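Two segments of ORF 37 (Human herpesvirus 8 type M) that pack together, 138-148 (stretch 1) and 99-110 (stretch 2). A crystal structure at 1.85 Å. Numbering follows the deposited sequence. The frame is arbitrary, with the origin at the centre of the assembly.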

# COMPACT_ATOMS: atom_id res chain seq x y z
N HIS A 138 15.47 -0.99 -11.22
CA HIS A 138 15.34 -0.40 -9.89
C HIS A 138 15.34 1.12 -9.93
O HIS A 138 14.50 1.80 -9.28
CB HIS A 138 16.48 -0.89 -8.98
CG HIS A 138 16.41 -0.35 -7.58
ND1 HIS A 138 17.49 0.22 -6.95
CD2 HIS A 138 15.38 -0.29 -6.70
CE1 HIS A 138 17.13 0.61 -5.74
NE2 HIS A 138 15.86 0.32 -5.57
N HIS A 139 16.28 1.68 -10.68
CA HIS A 139 16.34 3.13 -10.83
C HIS A 139 15.06 3.72 -11.46
O HIS A 139 14.52 4.68 -10.92
CB HIS A 139 17.60 3.58 -11.59
CG HIS A 139 17.73 5.06 -11.64
ND1 HIS A 139 18.37 5.78 -10.65
CD2 HIS A 139 17.30 5.97 -12.54
CE1 HIS A 139 18.35 7.07 -10.96
NE2 HIS A 139 17.69 7.21 -12.09
N ILE A 140 14.56 3.11 -12.54
CA ILE A 140 13.29 3.52 -13.13
C ILE A 140 12.11 3.48 -12.12
O ILE A 140 11.32 4.43 -11.98
CB ILE A 140 13.00 2.71 -14.44
CG1 ILE A 140 13.95 3.12 -15.61
CG2 ILE A 140 11.51 2.80 -14.83
CD1 ILE A 140 13.85 4.55 -16.04
N CYS A 141 11.99 2.37 -11.40
CA CYS A 141 10.91 2.21 -10.43
C CYS A 141 10.96 3.26 -9.32
O CYS A 141 9.91 3.78 -8.87
CB CYS A 141 10.93 0.78 -9.89
SG CYS A 141 10.47 -0.44 -11.16
N CYS A 142 12.17 3.60 -8.90
CA CYS A 142 12.39 4.66 -7.92
C CYS A 142 11.98 6.03 -8.47
O CYS A 142 11.43 6.86 -7.72
CB CYS A 142 13.85 4.71 -7.49
SG CYS A 142 14.29 3.35 -6.37
N LEU A 143 12.26 6.28 -9.74
CA LEU A 143 11.89 7.57 -10.35
C LEU A 143 10.38 7.70 -10.50
O LEU A 143 9.82 8.77 -10.26
CB LEU A 143 12.59 7.73 -11.71
CG LEU A 143 14.09 8.10 -11.72
CD1 LEU A 143 14.48 8.12 -13.20
CD2 LEU A 143 14.46 9.45 -11.03
N VAL A 144 9.73 6.59 -10.86
CA VAL A 144 8.26 6.50 -10.94
C VAL A 144 7.57 6.74 -9.57
O VAL A 144 6.56 7.47 -9.49
CB VAL A 144 7.80 5.17 -11.61
CG1 VAL A 144 6.28 4.99 -11.46
CG2 VAL A 144 8.24 5.18 -13.12
N GLU A 145 8.11 6.11 -8.53
CA GLU A 145 7.68 6.37 -7.16
C GLU A 145 7.72 7.85 -6.81
O GLU A 145 6.72 8.39 -6.31
CB GLU A 145 8.52 5.54 -6.12
CG GLU A 145 8.01 5.69 -4.67
CD GLU A 145 8.56 6.94 -3.93
OE1 GLU A 145 9.71 7.36 -4.18
OE2 GLU A 145 7.83 7.51 -3.08
N ARG A 146 8.86 8.50 -7.05
CA ARG A 146 9.01 9.94 -6.78
C ARG A 146 8.02 10.78 -7.59
O ARG A 146 7.42 11.72 -7.05
CB ARG A 146 10.47 10.38 -6.99
CG ARG A 146 11.44 9.93 -5.87
CD ARG A 146 11.22 10.67 -4.52
NE ARG A 146 10.15 10.04 -3.74
CZ ARG A 146 9.54 10.56 -2.68
NH1 ARG A 146 8.57 9.87 -2.09
NH2 ARG A 146 9.88 11.74 -2.19
N ALA A 147 7.79 10.42 -8.85
CA ALA A 147 6.86 11.12 -9.74
C ALA A 147 5.38 11.00 -9.32
O ALA A 147 4.52 11.74 -9.82
CB ALA A 147 7.02 10.59 -11.15
N THR A 148 5.07 10.04 -8.44
CA THR A 148 3.70 9.73 -8.03
C THR A 148 3.45 9.83 -6.52
O THR A 148 2.48 9.26 -6.02
CB THR A 148 3.24 8.33 -8.57
OG1 THR A 148 4.05 7.24 -8.03
CG2 THR A 148 3.23 8.33 -10.12
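Stretch 2 99-110: FIGSEDVCNFFV

What holds the centre of the contact together? Ile140 and Leu143, one turn apart on helix 138-147, meet Val105, Phe108 and Phe109 of stretch 2. The CA-to-CB bond of Ile140 points sideways, but its m, m rotamer carries the end of the side chain nearer to the other helix. There Ile140 CD1 lies 3.3 Å from Phe108 CD2 and 3.6 Å from Phe109 CE2. The same methyl sits over one face of the Phe109 ring, 3.9 Å from its centroid and 23° off the normal, so its hydrogens can face the pi cloud in a CH-pi contact. Next to it, Val105 takes the t rotamer; besides lying 4.3 Å from Ile140 CD1 through its CG1, it packs with CG2 3.6 Å from Leu143 CB and 4.0 Å from Val144 CG2. Leu143 points toward stretch 2, and its CD1 reaches Phe108 CB at 4.1 Å.

How do the two backbones run past each other? Stretch 2 enters at the end of a weakly bonded helix, about 99-100, turns through a short loop, and leads into a second helix, 104-110, that continues beyond Val110. Helix 104-110 lies nearly antiparallel to helix 138-147: their N-to-C directions differ by 164°, and the axes approach to 9.6 Å. Residue numbers therefore climb in one stretch as they fall in the other. The CA atoms of Leu143 and Val105 are 6.0 Å apart, and so are those of Ala147 and Ser102. The first helix closes at Gly101, which leaves helical geometry with a positive phi of 75° in a Schellman motif, a conformation that by itself favours glycine.

What lies toward the His139 end of the contact, and along its flank? His139 points toward stretch 2, as Phe108 does toward stretch 1, and both use the t rotamer at chi1. His139 CD2 comes over one face of the Phe108 ring, 3.4 Å from Phe108 CD1. The ring centroids are 4.3 Å apart and the planes meet at 32°, an oblique pairing. Farther along the helix, Leu143 CD1 packs 3.6 Å from the backbone Asp104 O. Asp104 sets out toward stretch 1 from its CA, yet the end of its side chain leads away, leaving the carboxylate at the exposed margin.

How does the contact finish at its polar edge? Ala147 points toward the loop, and its CB lies 3.2 Å from Ser102 OG. That hydroxyl is buried by the contact and has no polar partner in the model. Ile100 also points toward stretch 1, and its CD1 lies 4.1 Å from Ala147 O. No direct hydrogen bond crosses between the stretches, but one water links them, donating to Ile100 O at 2.8 Å and to Ala147 O at 2.5 Å. Its bridge joins two backbone carbonyls, both acceptors, which could not hydrogen-bond to each other directly.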

# COMPACT_ATOMS: atom_id res chain seq x y z
N PHE A 99 3.00 16.88 -18.37
CA PHE A 99 1.74 17.16 -17.68
C PHE A 99 1.80 17.03 -16.13
O PHE A 99 1.22 17.84 -15.42
CB PHE A 99 0.60 16.33 -18.29
CG PHE A 99 -0.76 16.61 -17.68
CD1 PHE A 99 -1.42 17.81 -17.94
CD2 PHE A 99 -1.37 15.66 -16.87
CE1 PHE A 99 -2.68 18.05 -17.37
CE2 PHE A 99 -2.62 15.89 -16.30
CZ PHE A 99 -3.27 17.08 -16.53
N ILE A 100 2.52 16.02 -15.62
CA ILE A 100 2.67 15.85 -14.16
C ILE A 100 4.00 16.38 -13.59
O ILE A 100 4.29 16.21 -12.41
CB ILE A 100 2.47 14.38 -13.71
CG1 ILE A 100 3.64 13.49 -14.20
CG2 ILE A 100 1.09 13.87 -14.17
CD1 ILE A 100 3.54 12.03 -13.76
N GLY A 101 4.81 16.98 -14.46
CA GLY A 101 6.02 17.65 -14.04
C GLY A 101 7.21 16.79 -13.64
O GLY A 101 7.91 17.12 -12.70
N SER A 102 7.45 15.70 -14.36
CA SER A 102 8.60 14.85 -14.05
C SER A 102 9.14 14.12 -15.28
O SER A 102 8.78 12.96 -15.55
CB SER A 102 8.27 13.85 -12.93
OG SER A 102 7.34 12.87 -13.36
N GLU A 103 10.04 14.80 -15.97
CA GLU A 103 10.65 14.29 -17.20
C GLU A 103 11.85 13.35 -16.97
O GLU A 103 12.39 12.78 -17.91
CB GLU A 103 11.05 15.46 -18.11
N ASP A 104 12.21 13.16 -15.71
CA ASP A 104 13.34 12.33 -15.29
C ASP A 104 13.29 10.86 -15.78
O ASP A 104 14.33 10.26 -16.05
CB ASP A 104 13.49 12.38 -13.77
CG ASP A 104 13.72 13.82 -13.25
OD1 ASP A 104 12.76 14.46 -12.72
OD2 ASP A 104 14.86 14.31 -13.42
N VAL A 105 12.08 10.31 -15.88
CA VAL A 105 11.91 8.87 -16.20
C VAL A 105 12.25 8.67 -17.67
O VAL A 105 13.09 7.82 -18.01
CB VAL A 105 10.49 8.35 -15.90
CG1 VAL A 105 10.30 6.94 -16.46
CG2 VAL A 105 10.23 8.36 -14.41
N CYS A 106 11.63 9.48 -18.52
CA CYS A 106 11.88 9.45 -19.94
C CYS A 106 13.36 9.78 -20.25
O CYS A 106 13.99 9.10 -21.08
CB CYS A 106 10.89 10.43 -20.62
SG CYS A 106 10.80 10.39 -22.40
N ASN A 107 13.93 10.77 -19.56
CA ASN A 107 15.33 11.13 -19.78
C ASN A 107 16.26 9.96 -19.53
O ASN A 107 17.19 9.75 -20.29
CB ASN A 107 15.76 12.30 -18.89
CG ASN A 107 15.21 13.63 -19.37
OD1 ASN A 107 14.81 13.77 -20.52
ND2 ASN A 107 15.18 14.62 -18.48
N PHE A 108 15.98 9.21 -18.46
CA PHE A 108 16.80 8.05 -18.09
C PHE A 108 16.77 6.92 -19.13
O PHE A 108 17.83 6.38 -19.48
CB PHE A 108 16.44 7.50 -16.71
CG PHE A 108 17.38 6.40 -16.22
CD1 PHE A 108 18.58 6.72 -15.57
CD2 PHE A 108 17.07 5.06 -16.42
CE1 PHE A 108 19.46 5.71 -15.12
CE2 PHE A 108 17.93 4.04 -15.99
CZ PHE A 108 19.13 4.36 -15.33
N PHE A 109 15.58 6.56 -19.61
CA PHE A 109 15.46 5.59 -20.68
C PHE A 109 16.27 6.03 -21.87
O PHE A 109 17.15 5.30 -22.34
CB PHE A 109 13.99 5.45 -21.13
CG PHE A 109 13.17 4.48 -20.32
CD1 PHE A 109 13.35 3.10 -20.46
CD2 PHE A 109 12.17 4.95 -19.43
CE1 PHE A 109 12.57 2.21 -19.69
CE2 PHE A 109 11.38 4.07 -18.68
CZ PHE A 109 11.57 2.71 -18.81
N VAL A 110 15.98 7.23 -22.36
CA VAL A 110 16.68 7.73 -23.56
C VAL A 110 18.21 7.74 -23.38
O VAL A 110 18.95 7.21 -24.23
CB VAL A 110 16.10 9.08 -24.04
CG1 VAL A 110 16.95 9.69 -25.17
CG2 VAL A 110 14.66 8.89 -24.52
O HOH W 1 4.87 14.00 -10.72